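PDB 4YWE: putative aldehyde dehydrogenase from Burkholderia cenocepacia, which probably oxidises aldehydes to carboxylic acids with NAD or NADP as electron acceptor. Local coordinates for residues A[457-460]-A[465-468]. Sequence-based numbering, arbitrary orientation.
Sequences GGVG and GREK. With MG (magnesium ion), chain J.
The carbonyl oxygen of G465 is gripped from three directions. R466 NH1 donates to G465 O over 2.8 Å, with that oxygen nearly in the guanidinium plane; G457 CA makes a CA-H...O contact to it at 3.5 Å, and a water that accepts from G458 N donates weakly to the same oxygen. NH1 also crosses to the other segment, reaching G458 O at 3.2 Å with an N-H...O angle of 148°; this oxygen is tilted 23° from the guanidinium plane. The bend of the arginine chain at chi2 (-68°) brings the flat group over the G457 peptide, whose O lies 3.8 Å above the guanidinium plane, over its centre. V459 CG1 approaches at the edge, 4.1 Å from R466 NH2. R466 NE reaches across the subunit interface to L479 O of the second subunit, and G460, which follows V459, binds magnesium through its O at 2.5 Å together with H250 O of that subunit. E467 packs on E256, the predicted active-site residue. One cationic side chain thus ties two loop carbonyls flanking strand 463-464 to a neighbouring subunit, and its charge probably polarises both carbonyls.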
loop_
_atom_site.group_PDB
_atom_site.type_symbol
_atom_site.label_atom_id
_atom_site.label_comp_id
_atom_site.label_asym_id
_atom_site.label_seq_id
_atom_site.Cartn_x
_atom_site.Cartn_y
_atom_site.Cartn_z
ATOM N N GLY A 457 12.267 3.709 -15.891
ATOM C CA GLY A 457 11.441 4.210 -16.975
ATOM C C GLY A 457 11.677 5.685 -17.229
ATOM O O GLY A 457 12.280 6.376 -16.408
ATOM N N GLY A 458 11.199 6.180 -18.363
ATOM C CA GLY A 458 11.461 7.557 -18.732
ATOM C C GLY A 458 10.250 8.455 -18.859
ATOM O O GLY A 458 9.112 8.028 -18.671
ATOM N N VAL A 459 10.514 9.721 -19.160
ATOM C CA VAL A 459 9.479 10.666 -19.545
ATOM C C VAL A 459 9.879 11.227 -20.900
ATOM O O VAL A 459 11.012 11.036 -21.340
ATOM C CB VAL A 459 9.294 11.785 -18.506
ATOM C CG1 VAL A 459 8.835 11.208 -17.172
ATOM C CG2 VAL A 459 10.583 12.578 -18.342
ATOM N N GLY A 460 8.957 11.918 -21.560
ATOM C CA GLY A 460 9.241 12.491 -22.863
ATOM C C GLY A 460 9.587 11.440 -23.900
ATOM O O GLY A 460 8.909 10.417 -24.008
ATOM N N GLY A 465 5.912 4.523 -18.707
ATOM C CA GLY A 465 5.722 3.286 -17.974
ATOM C C GLY A 465 6.949 2.941 -17.155
ATOM O O GLY A 465 8.011 3.535 -17.339
ATOM N N ARG A 466 6.808 1.979 -16.249
ATOM C CA ARG A 466 7.906 1.607 -15.368
ATOM C C ARG A 466 8.129 0.100 -15.347
ATOM O O ARG A 466 7.177 -0.680 -15.303
ATOM C CB ARG A 466 7.644 2.111 -13.945
ATOM C CG ARG A 466 7.585 3.627 -13.812
ATOM C CD ARG A 466 8.944 4.266 -14.066
ATOM N NE ARG A 466 8.900 5.724 -13.960
ATOM C CZ ARG A 466 8.656 6.541 -14.982
ATOM N NH1 ARG A 466 8.431 6.046 -16.193
ATOM N NH2 ARG A 466 8.638 7.855 -14.795
ATOM N N GLU A 467 9.396 -0.303 -15.388
ATOM C CA GLU A 467 9.760 -1.701 -15.198
ATOM C C GLU A 467 10.857 -1.788 -14.139
ATOM O O GLU A 467 11.282 -0.761 -13.605
ATOM C CB GLU A 467 10.197 -2.341 -16.518
ATOM C CG GLU A 467 9.090 -2.346 -17.571
ATOM C CD GLU A 467 9.267 -3.423 -18.623
ATOM O OE1 GLU A 467 10.357 -4.024 -18.691
ATOM O OE2 GLU A 467 8.304 -3.673 -19.381
ATOM N N LYS A 468 11.294 -3.011 -13.836
ATOM C CA LYS A 468 12.122 -3.315 -12.663
ATOM C C LYS A 468 11.352 -3.035 -11.371
ATOM O O LYS A 468 10.308 -2.379 -11.381
ATOM C CB LYS A 468 13.434 -2.520 -12.657
ATOM C CG LYS A 468 14.305 -2.671 -13.889
ATOM C CD LYS A 468 15.625 -1.945 -13.680
ATOM C CE LYS A 468 16.423 -1.827 -14.968
ATOM N NZ LYS A 468 17.721 -1.132 -14.736
HETATM MG MG MG J . 6.649 10.015 -23.013
HETATM O O HOH W 1 10.001 4.088 -19.938
HETATM O O HOH W 2 6.060 10.199 -20.834
HETATM O O HOH W 3 6.353 12.232 -24.219
#